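Local atomic coordinates of serine--tRNA ligase, cytoplasmic (Candida albicans, PDB entry 3QO8), a protein that catalyses the two-step attachment of serine to tRNA(Ser), activating serine with ATP to Ser-AMP and then passing it to the acceptor end of the tRNA. Residues Q107-V116 with I339-K350; V368-R379 with Y397-L405. All coordinates share one frame; numbering follows the deposited sequence.

After the helical arm ends with helix 74-107, the chain runs through 107-116 into the catalytic core, and interaction 1 closes a loop of 222 residues when the turn between strands 334-338 and 350-358 returns to that linker. Strand 350-358 then leads to strand 363-372, and interaction 2 closes a much shorter loop, 17 residues long, by pairing that strand with 399-404. The two loops follow one another along the chain, neither nested nor crossed. In space they adjoin: Tyr-376 OH is probably hydrogen-bonded to Val-108 O, and Ala-349 N to Asn-372 O. Interaction 1 thus joins the tRNA-binding extension to the core, and interaction 2 pairs two strands of the active-site sheet.

Interaction 1: Q107-V116 with I339-K350; sequences QVGNIVHESV and IVSGELNNAAAK. With MG (magnesium ion), chain E.
The hydroxyl of Ser-115 is gripped by two groups: Lys-350 NZ donates to Ser-115 OG at 2.8 Å, and His-113 ND1 shares a hydrogen bond with the same oxygen, at the edge of the imidazole and in its plane. Lys-350 reaches it with CG anti to the backbone N (chi1 -177°) and a chain extended until the last bond, where it bends toward the serine. On its way it runs antiparallel to the Val-116 side chain, CG lying 4.0 Å from Val-116 CG2. The other branch of this valine, CG1, rests over the backbone of 339-341, 3.4 Å from Ile-339 O, while the Leu-344 side chain meets Val-112 at a slant, CD1 against CG1. Farther along, backbone bonds clamp the linker to 346-349: Asn-110 N meets Asn-346 O at 2.7 Å, and His-113 N meets Ala-349 O at 2.9 Å. The Asn-110 amide adds ND2 to Ala-347 O at 3.0 Å, approaching from above the carbonyl plane, and ND2 also bonds Thr-374 OG1. Asn-345 OD1 accepts from Ala-348 N, an Asx motif within the turn 345-348, and Leu-344 O binds a magnesium ion. The backbone carbonyls of Asn-346, Ala-347 and Ala-349 thus each receive an N-H from the linker, and the lysine ammonium near His-113 would probably disfavour a charged imidazole.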
loop_
_atom_site.group_PDB
_atom_site.type_symbol
_atom_site.label_atom_id
_atom_site.label_comp_id
_atom_site.label_asym_id
_atom_site.label_seq_id
_atom_site.Cartn_x
_atom_site.Cartn_y
_atom_site.Cartn_z
ATOM N N GLN A 107 -17.613 -2.104 24.145
ATOM C CA GLN A 107 -18.721 -2.288 23.215
ATOM C C GLN A 107 -19.651 -1.067 23.125
ATOM O O GLN A 107 -20.395 -0.926 22.157
ATOM C CB GLN A 107 -19.539 -3.518 23.602
ATOM C CG GLN A 107 -18.764 -4.811 23.627
ATOM C CD GLN A 107 -19.650 -5.987 23.957
ATOM O OE1 GLN A 107 -20.709 -6.165 23.354
ATOM N NE2 GLN A 107 -19.234 -6.788 24.928
ATOM N N VAL A 108 -19.605 -0.190 24.124
ATOM C CA VAL A 108 -20.507 0.956 24.171
ATOM C C VAL A 108 -20.010 2.104 23.290
ATOM O O VAL A 108 -18.881 2.580 23.441
ATOM C CB VAL A 108 -20.699 1.464 25.613
ATOM C CG1 VAL A 108 -21.652 2.661 25.643
ATOM C CG2 VAL A 108 -21.215 0.338 26.508
ATOM N N GLY A 109 -20.861 2.546 22.372
ATOM C CA GLY A 109 -20.536 3.661 21.502
ATOM C C GLY A 109 -20.447 4.979 22.246
ATOM O O GLY A 109 -20.955 5.121 23.356
ATOM N N ASN A 110 -19.775 5.944 21.631
ATOM C CA ASN A 110 -19.647 7.279 22.194
ATOM C C ASN A 110 -21.042 7.902 22.391
ATOM O O ASN A 110 -22.004 7.526 21.707
ATOM C CB ASN A 110 -18.808 8.139 21.245
ATOM C CG ASN A 110 -18.184 9.329 21.935
ATOM O OD1 ASN A 110 -18.398 9.548 23.120
ATOM N ND2 ASN A 110 -17.385 10.092 21.196
ATOM N N ILE A 111 -21.157 8.846 23.321
ATOM C CA ILE A 111 -22.440 9.516 23.559
ATOM C C ILE A 111 -22.848 10.344 22.356
ATOM O O ILE A 111 -22.155 11.289 21.976
ATOM C CB ILE A 111 -22.388 10.460 24.770
ATOM C CG1 ILE A 111 -21.926 9.709 26.019
ATOM C CG2 ILE A 111 -23.756 11.128 24.990
ATOM C CD1 ILE A 111 -22.603 8.397 26.190
ATOM N N VAL A 112 -23.976 9.991 21.755
ATOM C CA VAL A 112 -24.487 10.749 20.625
ATOM C C VAL A 112 -24.876 12.167 21.030
ATOM O O VAL A 112 -25.652 12.378 21.959
ATOM C CB VAL A 112 -25.696 10.064 19.975
ATOM C CG1 VAL A 112 -26.193 10.909 18.823
ATOM C CG2 VAL A 112 -25.305 8.671 19.504
ATOM N N HIS A 113 -24.321 13.132 20.311
ATOM C CA HIS A 113 -24.561 14.532 20.592
ATOM C C HIS A 113 -26.049 14.849 20.453
ATOM O O HIS A 113 -26.723 14.365 19.539
ATOM C CB HIS A 113 -23.723 15.395 19.655
ATOM C CG HIS A 113 -23.700 16.843 20.028
ATOM N ND1 HIS A 113 -24.438 17.794 19.358
ATOM C CD2 HIS A 113 -23.035 17.501 21.006
ATOM C CE1 HIS A 113 -24.220 18.979 19.899
ATOM N NE2 HIS A 113 -23.372 18.830 20.899
ATOM N N GLU A 114 -26.559 15.647 21.382
ATOM C CA GLU A 114 -27.986 15.979 21.420
ATOM C C GLU A 114 -28.544 16.573 20.135
ATOM O O GLU A 114 -29.750 16.525 19.897
ATOM C CB GLU A 114 -28.274 16.926 22.586
ATOM C CG GLU A 114 -28.207 16.252 23.942
ATOM C CD GLU A 114 -29.310 15.224 24.134
ATOM O OE1 GLU A 114 -30.219 15.159 23.276
ATOM O OE2 GLU A 114 -29.270 14.484 25.145
ATOM N N SER A 115 -27.681 17.138 19.305
ATOM C CA SER A 115 -28.147 17.769 18.080
ATOM C C SER A 115 -28.373 16.768 16.945
ATOM O O SER A 115 -28.914 17.133 15.914
ATOM C CB SER A 115 -27.171 18.846 17.623
ATOM O OG SER A 115 -26.001 18.259 17.079
ATOM N N VAL A 116 -27.949 15.520 17.131
ATOM C CA VAL A 116 -28.080 14.499 16.092
ATOM C C VAL A 116 -29.504 13.936 16.016
ATOM O O VAL A 116 -30.100 13.616 17.040
ATOM C CB VAL A 116 -27.070 13.338 16.306
ATOM C CG1 VAL A 116 -27.294 12.215 15.292
ATOM C CG2 VAL A 116 -25.618 13.854 16.209
ATOM N N ILE A 339 -25.714 13.064 9.639
ATOM C CA ILE A 339 -26.001 11.633 9.653
ATOM C C ILE A 339 -26.818 11.209 10.882
ATOM O O ILE A 339 -26.505 11.601 12.013
ATOM C CB ILE A 339 -24.677 10.808 9.577
ATOM C CG1 ILE A 339 -23.891 11.178 8.319
ATOM C CG2 ILE A 339 -24.967 9.314 9.601
ATOM C CD1 ILE A 339 -24.655 10.902 7.002
ATOM N N VAL A 340 -27.846 10.391 10.657
ATOM C CA VAL A 340 -28.726 9.946 11.743
ATOM C C VAL A 340 -27.976 9.094 12.764
ATOM O O VAL A 340 -26.990 8.433 12.425
ATOM C CB VAL A 340 -29.945 9.137 11.220
ATOM C CG1 VAL A 340 -30.875 10.033 10.404
ATOM C CG2 VAL A 340 -29.478 7.929 10.399
ATOM N N SER A 341 -28.463 9.094 14.001
ATOM C CA SER A 341 -27.787 8.385 15.093
ATOM C C SER A 341 -27.491 6.920 14.775
ATOM O O SER A 341 -26.458 6.398 15.176
ATOM C CB SER A 341 -28.598 8.477 16.383
ATOM O OG SER A 341 -29.938 8.046 16.170
ATOM N N GLY A 342 -28.397 6.265 14.054
ATOM C CA GLY A 342 -28.281 4.841 13.799
ATOM C C GLY A 342 -27.197 4.459 12.813
ATOM O O GLY A 342 -26.908 3.280 12.637
ATOM N N GLU A 343 -26.592 5.465 12.184
ATOM C CA GLU A 343 -25.540 5.266 11.194
ATOM C C GLU A 343 -24.172 5.790 11.644
ATOM O O GLU A 343 -23.243 5.880 10.842
ATOM C CB GLU A 343 -25.936 5.958 9.888
ATOM C CG GLU A 343 -27.144 5.339 9.223
ATOM C CD GLU A 343 -26.797 4.046 8.521
ATOM O OE1 GLU A 343 -25.904 4.077 7.648
ATOM O OE2 GLU A 343 -27.402 3.005 8.847
ATOM N N LEU A 344 -24.048 6.156 12.915
ATOM C CA LEU A 344 -22.755 6.597 13.445
ATOM C C LEU A 344 -21.930 5.398 13.890
ATOM O O LEU A 344 -22.452 4.496 14.539
ATOM C CB LEU A 344 -22.949 7.533 14.648
ATOM C CG LEU A 344 -23.707 8.836 14.407
ATOM C CD1 LEU A 344 -23.824 9.631 15.703
ATOM C CD2 LEU A 344 -23.016 9.645 13.318
ATOM N N ASN A 345 -20.644 5.386 13.556
ATOM C CA ASN A 345 -19.741 4.387 14.132
ATOM C C ASN A 345 -19.517 4.693 15.614
ATOM O O ASN A 345 -19.850 5.789 16.064
ATOM C CB ASN A 345 -18.416 4.293 13.345
ATOM C CG ASN A 345 -17.479 5.476 13.591
ATOM O OD1 ASN A 345 -17.546 6.139 14.617
ATOM N ND2 ASN A 345 -16.578 5.720 12.644
ATOM N N ASN A 346 -18.954 3.738 16.361
ATOM C CA ASN A 346 -18.808 3.871 17.809
ATOM C C ASN A 346 -18.092 5.143 18.254
ATOM O O ASN A 346 -18.431 5.721 19.279
ATOM C CB ASN A 346 -18.046 2.674 18.403
ATOM C CG ASN A 346 -18.815 1.377 18.311
ATOM O OD1 ASN A 346 -19.997 1.358 17.981
ATOM N ND2 ASN A 346 -18.137 0.272 18.603
ATOM N N ALA A 347 -17.079 5.566 17.507
ATOM C CA ALA A 347 -16.253 6.677 17.968
ATOM C C ALA A 347 -16.934 8.037 17.811
ATOM O O ALA A 347 -16.656 8.961 18.568
ATOM C CB ALA A 347 -14.862 6.661 17.273
ATOM N N ALA A 348 -17.837 8.156 16.836
ATOM C CA ALA A 348 -18.394 9.455 16.479
ATOM C C ALA A 348 -19.525 9.883 17.406
ATOM O O ALA A 348 -20.485 9.139 17.598
ATOM C CB ALA A 348 -18.884 9.438 15.028
ATOM N N ALA A 349 -19.404 11.083 17.977
ATOM C CA ALA A 349 -20.506 11.695 18.710
ATOM C C ALA A 349 -21.406 12.463 17.738
ATOM O O ALA A 349 -22.585 12.655 18.008
ATOM C CB ALA A 349 -19.989 12.628 19.805
ATOM N N LYS A 350 -20.839 12.885 16.610
ATOM C CA LYS A 350 -21.579 13.618 15.581
ATOM C C LYS A 350 -20.846 13.460 14.263
ATOM O O LYS A 350 -19.610 13.500 14.241
ATOM C CB LYS A 350 -21.649 15.104 15.941
ATOM C CG LYS A 350 -22.469 15.962 14.974
ATOM C CD LYS A 350 -22.463 17.419 15.403
ATOM C CE LYS A 350 -23.314 18.285 14.474
ATOM N NZ LYS A 350 -24.781 17.971 14.527
HETATM MG MG MG E . -23.340 2.379 14.981
HETATM O O HOH W 1 -25.198 3.905 15.672
HETATM O O HOH W 2 -22.547 2.308 17.399
HETATM O O HOH W 3 -21.449 0.891 14.107
HETATM O O HOH W 4 -24.323 0.187 15.348
#

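Interaction 2: V368-R379 with Y397-L405; sequences VSCSNCTDYQSR and YVHCLNSTL. With MG (magnesium ion), chain C; SSA (5'-O-(N-(L-seryl)-sulfamoyl)adenosine), chain B.
Two antiparallel strands of the class II synthetase sheet, 368-372 and 399-404, pair side by side, with Val-368, Ser-369, Asn-402 and Thr-404 lining the pocket of the seryl-adenylate analogue. Ser-371 and Asn-402 form a hydrogen-bonded pair, Ser-371 N to Asn-402 O at 2.8 Å. Beyond Asn-372, Cys-400 N donates to Thr-374 O, so the ladder continues into the turn 373-376. There Thr-374 lies alongside His-399, its CB 3.7 Å from the ring centroid and over the face; His-399 ND1 is bonded to Ser-312. Arg-379 lays its CA over the centre of the Tyr-397 ring, while its guanidinium stands 82° to that ring and makes a weakly bonded salt bridge with Asp-375; NH1 also reaches Met-1 O. Ser-378 OG donates to Val-398 O at 2.7 Å. At the opposite end, Thr-404 OG1 accepts from Ser-369 N at 3.2 Å and donates to the ligand OG at 2.6 Å, its first torsion (chi1 -46°) setting the hydroxyl beside the backbone N. Ser-369 OG, also bonded to Asp-353, binds a magnesium ion at 2.4 Å; Glu-366 and the ligand sulfamoyl O2S share that metal. Asn-402 OD1 takes a water that also meets Ser-371 OG. The Ser-369 N-H thus couples the strand pairing to the hydroxyl that meets the seryl part, while magnesium links Ser-369 to the sulfamoyl oxygen, which probably helps to set both side chains around the ligand.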
loop_
_atom_site.group_PDB
_atom_site.type_symbol
_atom_site.label_atom_id
_atom_site.label_comp_id
_atom_site.label_asym_id
_atom_site.label_seq_id
_atom_site.Cartn_x
_atom_site.Cartn_y
_atom_site.Cartn_z
ATOM N N VAL A 368 -17.213 12.741 1.457
ATOM C CA VAL A 368 -16.576 13.182 2.685
ATOM C C VAL A 368 -17.385 12.782 3.908
ATOM O O VAL A 368 -18.613 12.952 3.919
ATOM C CB VAL A 368 -16.408 14.730 2.695
ATOM C CG1 VAL A 368 -16.035 15.229 4.092
ATOM C CG2 VAL A 368 -15.373 15.172 1.664
ATOM N N SER A 369 -16.705 12.246 4.927
ATOM C CA SER A 369 -17.286 12.142 6.265
ATOM C C SER A 369 -16.435 12.952 7.227
ATOM O O SER A 369 -15.209 12.876 7.194
ATOM C CB SER A 369 -17.347 10.695 6.758
ATOM O OG SER A 369 -18.389 9.988 6.120
ATOM N N CYS A 370 -17.100 13.709 8.090
ATOM C CA CYS A 370 -16.458 14.589 9.050
ATOM C C CYS A 370 -17.051 14.280 10.427
ATOM O O CYS A 370 -18.257 14.415 10.626
ATOM C CB CYS A 370 -16.735 16.051 8.667
ATOM S SG CYS A 370 -16.058 17.313 9.833
ATOM N N SER A 371 -16.209 13.857 11.364
ATOM C CA SER A 371 -16.669 13.357 12.653
ATOM C C SER A 371 -15.961 14.029 13.814
ATOM O O SER A 371 -14.757 14.225 13.774
ATOM C CB SER A 371 -16.405 11.851 12.760
ATOM O OG SER A 371 -17.079 11.132 11.743
ATOM N N ASN A 372 -16.721 14.364 14.851
ATOM C CA ASN A 372 -16.153 14.693 16.152
ATOM C C ASN A 372 -16.256 13.442 17.009
ATOM O O ASN A 372 -17.361 12.963 17.296
ATOM C CB ASN A 372 -16.905 15.848 16.817
ATOM C CG ASN A 372 -16.223 16.338 18.089
ATOM O OD1 ASN A 372 -15.281 15.714 18.589
ATOM N ND2 ASN A 372 -16.704 17.459 18.621
ATOM N N CYS A 373 -15.102 12.893 17.378
ATOM C CA CYS A 373 -15.035 11.671 18.172
ATOM C C CYS A 373 -14.747 12.002 19.638
ATOM O O CYS A 373 -14.435 11.116 20.439
ATOM C CB CYS A 373 -13.957 10.721 17.597
ATOM S SG CYS A 373 -14.349 10.165 15.882
ATOM N N THR A 374 -14.869 13.283 19.981
ATOM C CA THR A 374 -14.537 13.776 21.319
ATOM C C THR A 374 -13.316 13.039 21.895
ATOM O O THR A 374 -12.271 12.990 21.234
ATOM C CB THR A 374 -15.771 13.797 22.286
ATOM O OG1 THR A 374 -16.272 12.471 22.499
ATOM C CG2 THR A 374 -16.883 14.667 21.708
ATOM N N ASP A 375 -13.421 12.470 23.095
ATOM C CA ASP A 375 -12.258 11.795 23.689
ATOM C C ASP A 375 -12.369 10.276 23.722
ATOM O O ASP A 375 -11.733 9.628 24.545
ATOM C CB ASP A 375 -11.992 12.308 25.108
ATOM C CG ASP A 375 -13.208 12.162 26.021
ATOM O OD1 ASP A 375 -14.102 11.347 25.708
ATOM O OD2 ASP A 375 -13.261 12.857 27.056
ATOM N N TYR A 376 -13.180 9.710 22.835
ATOM C CA TYR A 376 -13.411 8.268 22.804
ATOM C C TYR A 376 -12.121 7.530 22.437
ATOM O O TYR A 376 -11.768 6.526 23.055
ATOM C CB TYR A 376 -14.498 7.963 21.773
ATOM C CG TYR A 376 -15.096 6.569 21.801
ATOM C CD1 TYR A 376 -16.130 6.256 22.678
ATOM C CD2 TYR A 376 -14.650 5.579 20.930
ATOM C CE1 TYR A 376 -16.698 4.996 22.694
ATOM C CE2 TYR A 376 -15.209 4.313 20.938
ATOM C CZ TYR A 376 -16.235 4.030 21.823
ATOM O OH TYR A 376 -16.817 2.785 21.834
ATOM N N GLN A 377 -11.415 8.031 21.428
ATOM C CA GLN A 377 -10.181 7.388 20.982
ATOM C C GLN A 377 -8.995 7.802 21.847
ATOM O O GLN A 377 -8.151 6.978 22.198
ATOM C CB GLN A 377 -9.907 7.711 19.513
ATOM C CG GLN A 377 -10.997 7.208 18.573
ATOM C CD GLN A 377 -11.061 8.017 17.293
ATOM O OE1 GLN A 377 -11.050 9.251 17.324
ATOM N NE2 GLN A 377 -11.101 7.328 16.159
ATOM N N SER A 378 -8.944 9.079 22.200
ATOM C CA SER A 378 -7.834 9.597 22.978
ATOM C C SER A 378 -7.768 8.988 24.377
ATOM O O SER A 378 -6.686 8.831 24.922
ATOM C CB SER A 378 -7.900 11.117 23.049
ATOM O OG SER A 378 -9.161 11.531 23.511
ATOM N N ARG A 379 -8.918 8.644 24.962
ATOM C CA ARG A 379 -8.911 7.919 26.233
ATOM C C ARG A 379 -8.212 6.579 26.036
ATOM O O ARG A 379 -7.378 6.175 26.836
ATOM C CB ARG A 379 -10.341 7.715 26.778
ATOM C CG ARG A 379 -10.396 6.924 28.092
ATOM C CD ARG A 379 -11.813 6.941 28.731
ATOM N NE ARG A 379 -12.176 8.276 29.198
ATOM C CZ ARG A 379 -12.918 9.136 28.509
ATOM N NH1 ARG A 379 -13.413 8.801 27.319
ATOM N NH2 ARG A 379 -13.175 10.333 29.010
ATOM N N TYR A 397 -8.591 14.200 28.573
ATOM C CA TYR A 397 -7.983 13.872 27.292
ATOM C C TYR A 397 -8.338 14.916 26.234
ATOM O O TYR A 397 -9.329 15.652 26.373
ATOM C CB TYR A 397 -8.454 12.489 26.835
ATOM C CG TYR A 397 -8.104 11.392 27.806
ATOM C CD1 TYR A 397 -6.806 10.897 27.873
ATOM C CD2 TYR A 397 -9.057 10.858 28.673
ATOM C CE1 TYR A 397 -6.466 9.899 28.757
ATOM C CE2 TYR A 397 -8.718 9.850 29.579
ATOM C CZ TYR A 397 -7.418 9.380 29.608
ATOM O OH TYR A 397 -7.034 8.380 30.472
ATOM N N VAL A 398 -7.521 14.991 25.185
ATOM C CA VAL A 398 -7.823 15.847 24.047
ATOM C C VAL A 398 -9.063 15.307 23.350
ATOM O O VAL A 398 -9.479 14.171 23.580
ATOM C CB VAL A 398 -6.671 15.842 23.015
ATOM C CG1 VAL A 398 -5.397 16.413 23.621
ATOM C CG2 VAL A 398 -6.429 14.428 22.504
ATOM N N HIS A 399 -9.660 16.114 22.489
ATOM C CA HIS A 399 -10.674 15.584 21.598
ATOM C C HIS A 399 -10.027 15.358 20.246
ATOM O O HIS A 399 -9.155 16.132 19.847
ATOM C CB HIS A 399 -11.853 16.552 21.463
ATOM C CG HIS A 399 -12.802 16.506 22.620
ATOM N ND1 HIS A 399 -14.012 17.162 22.615
ATOM C CD2 HIS A 399 -12.719 15.879 23.818
ATOM C CE1 HIS A 399 -14.635 16.944 23.759
ATOM N NE2 HIS A 399 -13.873 16.168 24.506
ATOM N N CYS A 400 -10.441 14.287 19.572
ATOM C CA CYS A 400 -9.997 13.986 18.217
ATOM C C CYS A 400 -11.144 14.125 17.234
ATOM O O CYS A 400 -12.260 13.673 17.486
ATOM C CB CYS A 400 -9.433 12.574 18.122
ATOM S SG CYS A 400 -8.125 12.307 19.362
ATOM N N LEU A 401 -10.837 14.747 16.107
ATOM C CA LEU A 401 -11.783 14.882 15.018
ATOM C C LEU A 401 -11.088 14.427 13.761
ATOM O O LEU A 401 -9.864 14.548 13.640
ATOM C CB LEU A 401 -12.191 16.341 14.855
ATOM C CG LEU A 401 -12.821 17.033 16.067
ATOM C CD1 LEU A 401 -11.783 17.879 16.788
ATOM C CD2 LEU A 401 -13.990 17.912 15.597
ATOM N N ASN A 402 -11.858 13.898 12.820
ATOM C CA ASN A 402 -11.297 13.539 11.536
ATOM C C ASN A 402 -12.299 13.875 10.454
ATOM O O ASN A 402 -13.516 13.799 10.676
ATOM C CB ASN A 402 -10.911 12.055 11.495
ATOM C CG ASN A 402 -12.123 11.129 11.490
ATOM O OD1 ASN A 402 -12.674 10.805 10.426
ATOM N ND2 ASN A 402 -12.539 10.689 12.677
ATOM N N SER A 403 -11.793 14.286 9.297
ATOM C CA SER A 403 -12.660 14.559 8.160
ATOM C C SER A 403 -11.931 14.290 6.857
ATOM O O SER A 403 -10.786 14.698 6.678
ATOM C CB SER A 403 -13.178 16.000 8.197
ATOM O OG SER A 403 -13.882 16.322 6.999
ATOM N N THR A 404 -12.593 13.598 5.940
ATOM C CA THR A 404 -12.050 13.487 4.604
ATOM C C THR A 404 -11.792 14.895 4.072
ATOM O O THR A 404 -12.610 15.783 4.269
ATOM C CB THR A 404 -13.054 12.826 3.660
ATOM O OG1 THR A 404 -13.612 11.663 4.288
ATOM C CG2 THR A 404 -12.381 12.458 2.341
ATOM N N LEU A 405 -10.659 15.111 3.413
ATOM C CA LEU A 405 -10.571 16.256 2.519
ATOM C C LEU A 405 -10.912 15.756 1.120
ATOM O O LEU A 405 -11.915 16.155 0.548
ATOM C CB LEU A 405 -9.191 16.933 2.530
ATOM C CG LEU A 405 -9.202 18.136 1.572
ATOM C CD1 LEU A 405 -9.946 19.332 2.186
ATOM C CD2 LEU A 405 -7.821 18.543 1.121
HETATM MG MG MG C . -18.554 7.680 5.475
HETATM N N10 SSA B . -11.189 8.811 8.321
HETATM C CA SSA B . -12.578 9.018 7.916
HETATM C CB SSA B . -12.729 10.381 7.242
HETATM O OG SSA B . -12.081 10.382 5.954
HETATM C C9 SSA B . -13.018 7.928 6.980
HETATM O O9 SSA B . -12.232 7.086 6.562
HETATM N N8 SSA B . -14.301 7.942 6.632
HETATM S S1 SSA B . -14.887 7.067 5.425
HETATM O O1S SSA B . -14.915 5.660 5.708
HETATM O O2S SSA B . -16.203 7.531 5.132
HETATM O "O5'" SSA B . -14.042 7.307 4.158
HETATM C "C5'" SSA B . -13.778 8.620 3.695
HETATM C "C4'" SSA B . -14.050 8.689 2.188
HETATM O "O4'" SSA B . -13.247 7.777 1.430
HETATM C "C3'" SSA B . -15.470 8.336 1.806
HETATM O "O3'" SSA B . -16.340 9.445 2.075
HETATM C "C2'" SSA B . -15.302 8.037 0.321
HETATM O "O2'" SSA B . -15.230 9.263 -0.433
HETATM C "C1'" SSA B . -13.930 7.366 0.252
HETATM N N9 SSA B . -14.076 5.896 0.254
HETATM C C8 SSA B . -14.494 5.126 1.272
HETATM N N7 SSA B . -14.501 3.839 0.865
HETATM C C5 SSA B . -14.077 3.819 -0.413
HETATM C C6 SSA B . -13.871 2.806 -1.329
HETATM N N6 SSA B . -14.127 1.531 -0.965
HETATM N N1 SSA B . -13.421 3.112 -2.567
HETATM C C2 SSA B . -13.176 4.382 -2.909
HETATM N N3 SSA B . -13.356 5.384 -2.038
HETATM C C4 SSA B . -13.818 5.120 -0.794
HETATM O O HOH W 5 -15.288 10.924 9.681
HETATM O O HOH W 6 -11.492 14.299 28.361
HETATM O O HOH W 7 -10.867 11.201 14.965
HETATM O O HOH W 8 -19.252 5.305 5.012
HETATM O O HOH W 9 -20.915 7.888 5.746
HETATM O O HOH W 10 -18.148 6.962 7.939
#